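Local coordinates for erythrocyte membrane protein 1 (Plasmodium falciparum, PDB 2XU0) that probably binds host cell-surface receptors through its adhesive domains, this piece being the N-terminal segment and first Duffy-binding-like domain of a rosetting variant, at residues A[183-193]-A[268-279]; A[339-347]-A[475-485]. The protein carries 10 engineered substitutions. One frame throughout, in Å; residues are numbered along the deposited sequence. Where two conformers were deposited one is given.

Interaction 1: A[183-193]-A[268-279]; sequences GNKAGICTSLA and LTCSAPYYADYF. Engineered in segment 183-193: Ala186 (natural residue Ser).
The carboxamide of Asn184 meets the carboxylate of Asp277 with the two planes 28° apart, close to coplanar, and the Phe279 ring presents its edge to Asn184 OD1. Two bonds fix the amide's rotation. Asn184 OD1 accepts Asp277 N at 2.9 Å, in the carbonyl plane and on a lone pair, and Asn184 ND2 gives a hydrogen to the anti lone pair of Asp277 OD2 at 3.0 Å. Ser290 OG and Gly293 N hold Asp277 OD1. With CG anti to the backbone N (chi1 178°), the Asn184 amide turns to the backbone at Ala276-Asp277, while Lys185 N bonds Tyr275 O. At the Tyr278 ring, the in-plane edge meets Thr190 CA, 3.9 Å from CE1, whereas Ala193 CB approaches the ring obliquely. Ala186, an engineered residue, places CB 3.7 Å from Phe279 CD2. One water accepts from Phe279 N, donates to Ala186 O and also bonds Thr190 OG1, bridging helix and loop. Farther along, Ile188 CD1 rests against Pro273 CG at 3.9 Å, and Leu192 CD2 and Leu268 CG pack at 4.1 Å, their side chains running antiparallel. In this Duffy-binding domain the contact lays the loop after helix 249-268 along the first turns of helix 186-204. The Cys189-Cys295 disulfide ties that helix to the chain beyond strand 287-289, Ile188 and Leu192 continue onto helix 154-175, and Phe279 touches helix 13-16.

Interaction 2: A[339-347]-A[475-485]; sequences RDEQNKKYC and VTCTNRGICIH
Two beta hairpins meet largely through side chains, their backbones coming nearest at Gln342 and Gly481, whose CA atoms are 3.8 Å apart. Hairpin 339-346 follows helix 311-338 in the C-terminal subdomain of the Duffy-binding-like domain; its type I turn from Glu341 to Lys344 leads into a G1 beta bulge, in which Lys344 and Lys345 both face Asp340 and Lys344 has positive phi. In hairpin 475-485, the Cys477-Cys483 disulfide joins the two strands, whose backbones pair through Thr476 and Ile484. Tyr346 supplies the main apolar surface. Its ring has Val475 CG1 over one face, 4.0 Å from the centroid and 10° off the normal, a CH-pi contact, while Arg339 CD lies over the opposite face. The ring is thus held between the start of its own hairpin and the other hairpin, with Cys483 CB at its edge, 3.8 Å from CD1. Its CG is anti to the backbone N (chi1 -157°), which carries the ring across Val475 at about a right angle. Beyond the ring, Tyr346 OH lies 3.2 Å above the centre of the Arg339 guanidinium plane and 3.3 Å from His485 CE1. Glu341 runs extended past the disulfide, CG lying 3.6 Å from Cys483 SG, and its carboxylate ends beside the backbone of strand 483-485. Lys344 CG packs against Cys477 CB of strand 475-477. Cys354, disulfide-bonded to Cys470, forms backbone hydrogen bonds with both Tyr346 and Val475, so a third piece of chain joins the hairpins at the Tyr346-Val475 end. The one direct hydrogen bond between the two segments is weak: Cys483 N points almost straight at Glu341 OE1, at 3.3 Å with an angle of 169° at the hydrogen.

The two contacts are separate structural elements: their centres lie about 42 Å apart, their nearest atoms about 27 Å apart, and interaction 1 closes along the chain before interaction 2 opens. Interaction 1 is mostly buried, its centre about 15 Å from the centre of the chain, and joins a helix to a loop. Interaction 2 is partly buried, its centre about 40 Å away, and brings two small hairpins together near the C-terminal end. Helix 311-338 follows the first contact in sequence and leads directly into Arg339 of the second. Neither includes the magnesium-site residues Ser115, Ile118 and Asn121 or the proline pocket containing Leu396 and Met400. Disulfide Cys189-Cys295 belongs to interaction 1; Cys477-Cys483, within one segment, to interaction 2.

Interaction 1: A[183-193]-A[268-279]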
loop_
_atom_site.group_PDB
_atom_site.type_symbol
_atom_site.label_atom_id
_atom_site.label_comp_id
_atom_site.label_asym_id
_atom_site.label_seq_id
_atom_site.Cartn_x
_atom_site.Cartn_y
_atom_site.Cartn_z
ATOM N N GLY A 183 -4.180 -4.466 21.004
ATOM C CA GLY A 183 -4.590 -5.681 20.308
ATOM C C GLY A 183 -3.425 -6.279 19.546
ATOM O O GLY A 183 -2.319 -5.728 19.596
ATOM N N ASN A 184 -3.647 -7.423 18.840
ATOM C CA ASN A 184 -2.605 -8.024 18.006
ATOM C C ASN A 184 -2.425 -7.017 16.853
ATOM O O ASN A 184 -3.403 -6.628 16.220
ATOM C CB ASN A 184 -3.029 -9.416 17.488
ATOM C CG ASN A 184 -2.027 -10.067 16.576
ATOM O OD1 ASN A 184 -1.839 -9.643 15.432
ATOM N ND2 ASN A 184 -1.410 -11.165 17.033
ATOM N N LYS A 185 -1.204 -6.538 16.644
ATOM C CA LYS A 185 -0.920 -5.483 15.654
ATOM C C LYS A 185 -0.837 -6.025 14.206
ATOM O O LYS A 185 0.215 -5.950 13.555
ATOM C CB LYS A 185 0.340 -4.723 16.085
ATOM C CG LYS A 185 0.152 -3.935 17.383
ATOM C CD LYS A 185 1.497 -3.845 18.108
ATOM C CE LYS A 185 1.362 -3.287 19.498
ATOM N NZ LYS A 185 2.673 -3.185 20.189
ATOM N N ALA A 186 -1.947 -6.629 13.733
ATOM C CA ALA A 186 -2.060 -7.238 12.394
ATOM C C ALA A 186 -1.782 -6.221 11.298
ATOM O O ALA A 186 -1.215 -6.594 10.276
ATOM C CB ALA A 186 -3.438 -7.840 12.193
ATOM N N GLY A 187 -2.138 -4.952 11.563
ATOM C CA GLY A 187 -1.939 -3.815 10.663
ATOM C C GLY A 187 -0.489 -3.614 10.268
ATOM O O GLY A 187 -0.217 -3.246 9.134
ATOM N N ILE A 188 0.448 -3.876 11.199
ATOM C CA ILE A 188 1.896 -3.759 10.988
ATOM C C ILE A 188 2.361 -4.857 10.034
ATOM O O ILE A 188 3.154 -4.585 9.134
ATOM C CB ILE A 188 2.661 -3.816 12.353
ATOM C CG1 ILE A 188 2.297 -2.614 13.255
ATOM C CG2 ILE A 188 4.176 -3.962 12.137
ATOM C CD1 ILE A 188 3.173 -2.456 14.619
ATOM N N CYS A 189 1.889 -6.114 10.259
ATOM C CA CYS A 189 2.196 -7.259 9.403
ATOM C C CYS A 189 1.743 -6.963 7.938
ATOM O O CYS A 189 2.481 -7.263 7.010
ATOM C CB CYS A 189 1.546 -8.530 9.963
ATOM S SG CYS A 189 2.100 -8.952 11.643
ATOM N N THR A 190 0.571 -6.332 7.758
ATOM C CA THR A 190 0.037 -5.918 6.423
ATOM C C THR A 190 1.012 -4.905 5.768
ATOM O O THR A 190 1.363 -5.074 4.601
ATOM C CB THR A 190 -1.402 -5.341 6.564
ATOM O OG1 THR A 190 -2.266 -6.410 6.952
ATOM C CG2 THR A 190 -1.942 -4.741 5.259
ATOM N N SER A 191 1.476 -3.872 6.535
ATOM C CA SER A 191 2.400 -2.878 5.969
ATOM C C SER A 191 3.724 -3.497 5.608
ATOM O O SER A 191 4.281 -3.161 4.561
ATOM C CB SER A 191 2.567 -1.673 6.890
ATOM O OG SER A 191 1.323 -1.003 6.978
ATOM N N LEU A 192 4.208 -4.459 6.441
ATOM C CA LEU A 192 5.413 -5.221 6.150
ATOM C C LEU A 192 5.222 -6.050 4.888
ATOM O O LEU A 192 6.151 -6.156 4.091
ATOM C CB LEU A 192 5.776 -6.160 7.320
ATOM C CG LEU A 192 6.356 -5.505 8.604
ATOM C CD1 LEU A 192 6.685 -6.588 9.649
ATOM C CD2 LEU A 192 7.594 -4.708 8.298
ATOM N N ALA A 193 4.049 -6.663 4.701
ATOM C CA ALA A 193 3.778 -7.473 3.477
ATOM C C ALA A 193 3.821 -6.557 2.228
ATOM O O ALA A 193 4.304 -6.958 1.168
ATOM C CB ALA A 193 2.429 -8.131 3.597
ATOM N N LEU A 268 13.011 -9.197 7.292
ATOM C CA LEU A 268 12.035 -8.115 7.343
ATOM C C LEU A 268 11.266 -8.049 8.652
ATOM O O LEU A 268 10.900 -6.956 9.096
ATOM C CB LEU A 268 11.063 -8.201 6.127
ATOM C CG LEU A 268 9.969 -7.096 6.008
ATOM C CD1 LEU A 268 10.582 -5.703 5.703
ATOM C CD2 LEU A 268 8.965 -7.465 4.931
ATOM N N THR A 269 10.974 -9.224 9.242
ATOM C CA THR A 269 10.212 -9.323 10.492
ATOM C C THR A 269 11.093 -9.408 11.769
ATOM O O THR A 269 10.527 -9.547 12.852
ATOM C CB THR A 269 9.248 -10.506 10.451
ATOM O OG1 THR A 269 10.019 -11.662 10.136
ATOM C CG2 THR A 269 8.099 -10.310 9.483
ATOM N N CYS A 270 12.443 -9.297 11.657
ATOM C CA CYS A 270 13.387 -9.296 12.814
ATOM C C CYS A 270 12.856 -8.460 14.003
ATOM O O CYS A 270 12.865 -8.930 15.140
ATOM C CB CYS A 270 14.792 -8.833 12.404
ATOM S SG CYS A 270 15.755 -10.036 11.456
ATOM N N SER A 271 12.356 -7.240 13.721
ATOM C CA SER A 271 11.850 -6.291 14.725
ATOM C C SER A 271 10.348 -6.281 14.865
ATOM O O SER A 271 9.812 -5.402 15.542
ATOM C CB SER A 271 12.318 -4.877 14.385
ATOM O OG SER A 271 11.875 -4.521 13.084
ATOM N N ALA A 272 9.648 -7.204 14.199
ATOM C CA ALA A 272 8.187 -7.196 14.248
ATOM C C ALA A 272 7.729 -7.480 15.673
ATOM O O ALA A 272 8.370 -8.290 16.349
ATOM C CB ALA A 272 7.611 -8.218 13.269
ATOM N N PRO A 273 6.693 -6.776 16.183
ATOM C CA PRO A 273 6.246 -7.034 17.563
ATOM C C PRO A 273 5.856 -8.486 17.751
ATOM O O PRO A 273 5.353 -9.109 16.802
ATOM C CB PRO A 273 5.006 -6.152 17.707
ATOM C CG PRO A 273 5.134 -5.127 16.650
ATOM C CD PRO A 273 5.815 -5.796 15.517
ATOM N N TYR A 274 6.081 -9.029 18.970
ATOM C CA TYR A 274 5.693 -10.410 19.281
ATOM C C TYR A 274 4.207 -10.641 19.056
ATOM O O TYR A 274 3.837 -11.619 18.431
ATOM C CB TYR A 274 6.085 -10.840 20.709
ATOM C CG TYR A 274 5.738 -12.293 20.966
ATOM C CD1 TYR A 274 6.514 -13.321 20.429
ATOM C CD2 TYR A 274 4.582 -12.643 21.664
ATOM C CE1 TYR A 274 6.180 -14.658 20.630
ATOM C CE2 TYR A 274 4.237 -13.980 21.871
ATOM C CZ TYR A 274 5.047 -14.983 21.362
ATOM O OH TYR A 274 4.716 -16.302 21.561
ATOM N N TYR A 275 3.372 -9.743 19.550
ATOM C CA TYR A 275 1.932 -9.857 19.425
ATOM C C TYR A 275 1.454 -9.151 18.157
ATOM O O TYR A 275 0.846 -8.076 18.187
ATOM C CB TYR A 275 1.247 -9.379 20.711
ATOM C CG TYR A 275 1.652 -10.191 21.932
ATOM C CD1 TYR A 275 1.061 -11.426 22.201
ATOM C CD2 TYR A 275 2.582 -9.697 22.851
ATOM C CE1 TYR A 275 1.405 -12.164 23.337
ATOM C CE2 TYR A 275 2.945 -10.432 23.986
ATOM C CZ TYR A 275 2.354 -11.666 24.225
ATOM O OH TYR A 275 2.694 -12.406 25.338
ATOM N N ALA A 276 1.823 -9.747 17.024
ATOM C CA ALA A 276 1.475 -9.284 15.674
ATOM C C ALA A 276 1.532 -10.476 14.744
ATOM O O ALA A 276 2.535 -11.190 14.685
ATOM C CB ALA A 276 2.426 -8.190 15.208
ATOM N N ASP A 277 0.442 -10.718 14.042
ATOM C CA ASP A 277 0.398 -11.841 13.107
ATOM C C ASP A 277 -0.290 -11.423 11.823
ATOM O O ASP A 277 -1.121 -10.511 11.849
ATOM C CB ASP A 277 -0.324 -13.061 13.738
ATOM C CG ASP A 277 0.512 -13.741 14.802
ATOM O OD1 ASP A 277 1.402 -14.545 14.435
ATOM O OD2 ASP A 277 0.370 -13.370 15.989
ATOM N N TYR A 278 0.059 -12.070 10.705
ATOM C CA TYR A 278 -0.592 -11.747 9.429
ATOM C C TYR A 278 -1.879 -12.553 9.307
ATOM O O TYR A 278 -1.871 -13.771 9.517
ATOM C CB TYR A 278 0.337 -12.057 8.243
ATOM C CG TYR A 278 -0.166 -11.492 6.927
ATOM C CD1 TYR A 278 -0.171 -10.121 6.694
ATOM C CD2 TYR A 278 -0.628 -12.329 5.917
ATOM C CE1 TYR A 278 -0.653 -9.593 5.501
ATOM C CE2 TYR A 278 -1.059 -11.812 4.692
ATOM C CZ TYR A 278 -1.065 -10.439 4.491
ATOM O OH TYR A 278 -1.571 -9.877 3.346
ATOM N N PHE A 279 -2.973 -11.887 8.959
ATOM C CA PHE A 279 -4.238 -12.584 8.791
ATOM C C PHE A 279 -4.779 -12.342 7.403
ATOM O O PHE A 279 -4.758 -11.207 6.914
ATOM C CB PHE A 279 -5.290 -12.100 9.815
ATOM C CG PHE A 279 -4.986 -12.329 11.274
ATOM C CD1 PHE A 279 -5.625 -13.338 11.984
ATOM C CD2 PHE A 279 -4.113 -11.489 11.961
ATOM C CE1 PHE A 279 -5.391 -13.505 13.353
ATOM C CE2 PHE A 279 -3.864 -11.672 13.328
ATOM C CZ PHE A 279 -4.501 -12.684 14.013
HETATM O O HOH W 1 -2.529 -8.856 8.645
#

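Interaction 2: A[339-347]-A[475-485]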
loop_
_atom_site.group_PDB
_atom_site.type_symbol
_atom_site.label_atom_id
_atom_site.label_comp_id
_atom_site.label_asym_id
_atom_site.label_seq_id
_atom_site.Cartn_x
_atom_site.Cartn_y
_atom_site.Cartn_z
ATOM N N ARG A 339 -18.476 21.399 14.862
ATOM C CA ARG A 339 -19.604 20.903 15.635
ATOM C C ARG A 339 -19.154 20.341 16.967
ATOM O O ARG A 339 -18.322 19.428 17.026
ATOM C CB ARG A 339 -20.373 19.828 14.835
ATOM C CG ARG A 339 -21.890 19.823 15.060
ATOM C CD ARG A 339 -22.616 20.181 13.777
ATOM N NE ARG A 339 -23.308 19.036 13.179
ATOM C CZ ARG A 339 -23.652 18.952 11.896
ATOM N NH1 ARG A 339 -23.349 19.934 11.054
ATOM N NH2 ARG A 339 -24.285 17.878 11.440
ATOM N N ASP A 340 -19.717 20.913 18.035
ATOM C CA ASP A 340 -19.566 20.501 19.431
ATOM C C ASP A 340 -20.913 20.872 20.084
ATOM O O ASP A 340 -21.072 21.985 20.604
ATOM C CB ASP A 340 -18.354 21.187 20.113
ATOM C CG ASP A 340 -17.906 20.542 21.421
ATOM O OD1 ASP A 340 -18.779 20.029 22.167
ATOM O OD2 ASP A 340 -16.687 20.571 21.710
ATOM N N GLU A 341 -21.911 19.973 19.938
ATOM C CA GLU A 341 -23.278 20.183 20.435
ATOM C C GLU A 341 -23.364 20.476 21.941
ATOM O O GLU A 341 -24.096 21.385 22.338
ATOM C CB GLU A 341 -24.220 19.047 20.015
ATOM C CG GLU A 341 -24.508 19.009 18.519
ATOM C CD GLU A 341 -25.711 18.197 18.069
ATOM O OE1 GLU A 341 -26.178 17.319 18.835
ATOM O OE2 GLU A 341 -26.180 18.431 16.932
ATOM N N GLN A 342 -22.569 19.741 22.754
ATOM C CA GLN A 342 -22.466 19.868 24.214
ATOM C C GLN A 342 -22.006 21.271 24.623
ATOM O O GLN A 342 -22.493 21.809 25.622
ATOM C CB GLN A 342 -21.503 18.803 24.779
ATOM C CG GLN A 342 -21.717 18.501 26.265
ATOM C CD GLN A 342 -20.888 17.330 26.741
ATOM O OE1 GLN A 342 -21.041 16.192 26.274
ATOM N NE2 GLN A 342 -20.017 17.575 27.714
ATOM N N ASN A 343 -21.073 21.854 23.844
ATOM C CA ASN A 343 -20.530 23.194 24.058
ATOM C C ASN A 343 -21.194 24.254 23.157
ATOM O O ASN A 343 -20.624 25.328 22.931
ATOM C CB ASN A 343 -19.005 23.182 23.933
ATOM C CG ASN A 343 -18.316 22.508 25.096
ATOM O OD1 ASN A 343 -18.484 22.887 26.266
ATOM N ND2 ASN A 343 -17.503 21.505 24.800
ATOM N N LYS A 344 -22.421 23.948 22.665
ATOM C CA LYS A 344 -23.265 24.830 21.843
ATOM C C LYS A 344 -22.625 25.378 20.545
ATOM O O LYS A 344 -23.034 26.428 20.048
ATOM C CB LYS A 344 -23.908 25.952 22.708
ATOM C CG LYS A 344 -24.875 25.432 23.779
ATOM C CD LYS A 344 -25.476 26.547 24.637
ATOM C CE LYS A 344 -26.703 27.192 24.025
ATOM N NZ LYS A 344 -27.283 28.235 24.910
ATOM N N LYS A 345 -21.633 24.658 19.999
ATOM C CA LYS A 345 -20.948 25.015 18.757
ATOM C C LYS A 345 -21.579 24.264 17.585
ATOM O O LYS A 345 -21.599 23.027 17.564
ATOM C CB LYS A 345 -19.449 24.694 18.845
ATOM C CG LYS A 345 -18.651 25.051 17.589
ATOM C CD LYS A 345 -17.248 24.369 17.546
ATOM C CE LYS A 345 -16.256 24.837 18.600
ATOM N NZ LYS A 345 -16.105 26.319 18.613
ATOM N N TYR A 346 -22.067 25.029 16.610
ATOM C CA TYR A 346 -22.671 24.547 15.373
ATOM C C TYR A 346 -22.426 25.618 14.321
ATOM O O TYR A 346 -23.164 26.610 14.209
ATOM C CB TYR A 346 -24.168 24.232 15.543
ATOM C CG TYR A 346 -24.755 23.251 14.543
ATOM C CD1 TYR A 346 -25.488 22.148 14.968
ATOM C CD2 TYR A 346 -24.667 23.484 13.169
ATOM C CE1 TYR A 346 -26.081 21.273 14.053
ATOM C CE2 TYR A 346 -25.241 22.607 12.245
ATOM C CZ TYR A 346 -25.955 21.505 12.691
ATOM O OH TYR A 346 -26.524 20.633 11.785
ATOM N N CYS A 347 -21.356 25.402 13.560
ATOM C CA CYS A 347 -20.908 26.292 12.504
ATOM C C CYS A 347 -21.250 25.698 11.129
ATOM O O CYS A 347 -21.645 24.525 11.021
ATOM C CB CYS A 347 -19.405 26.510 12.653
ATOM S SG CYS A 347 -18.894 27.043 14.313
ATOM N N VAL A 475 -30.323 26.711 14.155
ATOM C CA VAL A 475 -30.294 25.623 15.141
ATOM C C VAL A 475 -30.426 26.152 16.574
ATOM O O VAL A 475 -29.970 27.255 16.872
ATOM C CB VAL A 475 -29.114 24.605 15.000
ATOM C CG1 VAL A 475 -29.072 23.956 13.620
ATOM C CG2 VAL A 475 -27.766 25.226 15.350
ATOM N N THR A 476 -31.063 25.359 17.447
ATOM C CA THR A 476 -31.219 25.655 18.867
ATOM C C THR A 476 -30.548 24.541 19.638
ATOM O O THR A 476 -30.886 23.362 19.481
ATOM C CB THR A 476 -32.689 25.902 19.264
ATOM O OG1 THR A 476 -33.169 27.032 18.539
ATOM C CG2 THR A 476 -32.857 26.171 20.757
ATOM N N CYS A 477 -29.558 24.925 20.430
ATOM C CA CYS A 477 -28.807 24.011 21.262
ATOM C C CYS A 477 -29.296 24.192 22.698
ATOM O O CYS A 477 -29.340 25.317 23.208
ATOM C CB CYS A 477 -27.305 24.256 21.117
ATOM S SG CYS A 477 -26.697 24.133 19.406
ATOM N N THR A 478 -29.763 23.087 23.300
ATOM C CA THR A 478 -30.299 23.052 24.663
ATOM C C THR A 478 -29.166 22.878 25.686
ATOM O O THR A 478 -28.006 22.685 25.300
ATOM C CB THR A 478 -31.381 21.952 24.796
ATOM O OG1 THR A 478 -30.817 20.666 24.515
ATOM C CG2 THR A 478 -32.594 22.204 23.908
ATOM N N ASN A 479 -29.505 22.947 26.990
ATOM C CA ASN A 479 -28.544 22.735 28.078
ATOM C C ASN A 479 -28.235 21.233 28.203
ATOM O O ASN A 479 -27.202 20.862 28.770
ATOM C CB ASN A 479 -29.062 23.323 29.395
ATOM C CG ASN A 479 -28.714 24.778 29.582
ATOM O OD1 ASN A 479 -27.665 25.123 30.141
ATOM N ND2 ASN A 479 -29.587 25.664 29.120
ATOM N N ARG A 480 -29.124 20.382 27.620
ATOM C CA ARG A 480 -29.033 18.919 27.554
ATOM C C ARG A 480 -27.770 18.465 26.788
ATOM O O ARG A 480 -27.235 17.387 27.072
ATOM C CB ARG A 480 -30.301 18.340 26.904
ATOM C CG ARG A 480 -30.608 16.898 27.304
ATOM C CD ARG A 480 -30.444 15.917 26.150
ATOM N NE ARG A 480 -29.039 15.595 25.874
ATOM C CZ ARG A 480 -28.415 14.498 26.297
ATOM N NH1 ARG A 480 -29.065 13.593 27.020
ATOM N NH2 ARG A 480 -27.139 14.297 25.999
ATOM N N GLY A 481 -27.314 19.293 25.843
ATOM C CA GLY A 481 -26.122 19.038 25.041
ATOM C C GLY A 481 -26.397 18.573 23.625
ATOM O O GLY A 481 -25.512 17.996 22.985
ATOM N N ILE A 482 -27.627 18.802 23.127
ATOM C CA ILE A 482 -28.015 18.422 21.767
ATOM C C ILE A 482 -28.597 19.599 21.008
ATOM O O ILE A 482 -29.390 20.370 21.560
ATOM C CB ILE A 482 -28.876 17.126 21.648
ATOM C CG1 ILE A 482 -30.200 17.204 22.435
ATOM C CG2 ILE A 482 -28.080 15.871 21.992
ATOM C CD1 ILE A 482 -31.423 17.306 21.542
ATOM N N CYS A 483 -28.178 19.751 19.747
ATOM C CA CYS A 483 -28.642 20.824 18.882
ATOM C C CYS A 483 -29.706 20.269 17.952
ATOM O O CYS A 483 -29.516 19.191 17.384
ATOM C CB CYS A 483 -27.484 21.459 18.114
ATOM S SG CYS A 483 -26.193 22.175 19.171
ATOM N N ILE A 484 -30.842 20.987 17.835
ATOM C CA ILE A 484 -31.985 20.619 16.986
ATOM C C ILE A 484 -32.184 21.640 15.868
ATOM O O ILE A 484 -31.904 22.825 16.067
ATOM C CB ILE A 484 -33.305 20.372 17.794
ATOM C CG1 ILE A 484 -33.736 21.607 18.630
ATOM C CG2 ILE A 484 -33.206 19.106 18.653
ATOM C CD1 ILE A 484 -35.270 21.846 18.717
ATOM N N HIS A 485 -32.676 21.187 14.701
ATOM C CA HIS A 485 -32.946 22.066 13.559
ATOM C C HIS A 485 -34.255 22.796 13.829
ATOM O O HIS A 485 -35.254 22.145 14.148
ATOM C CB HIS A 485 -33.048 21.263 12.243
ATOM C CG HIS A 485 -31.754 20.685 11.723
ATOM N ND1 HIS A 485 -30.656 20.461 12.549
ATOM C CD2 HIS A 485 -31.444 20.266 10.474
ATOM C CE1 HIS A 485 -29.724 19.934 11.777
ATOM N NE2 HIS A 485 -30.151 19.798 10.521
#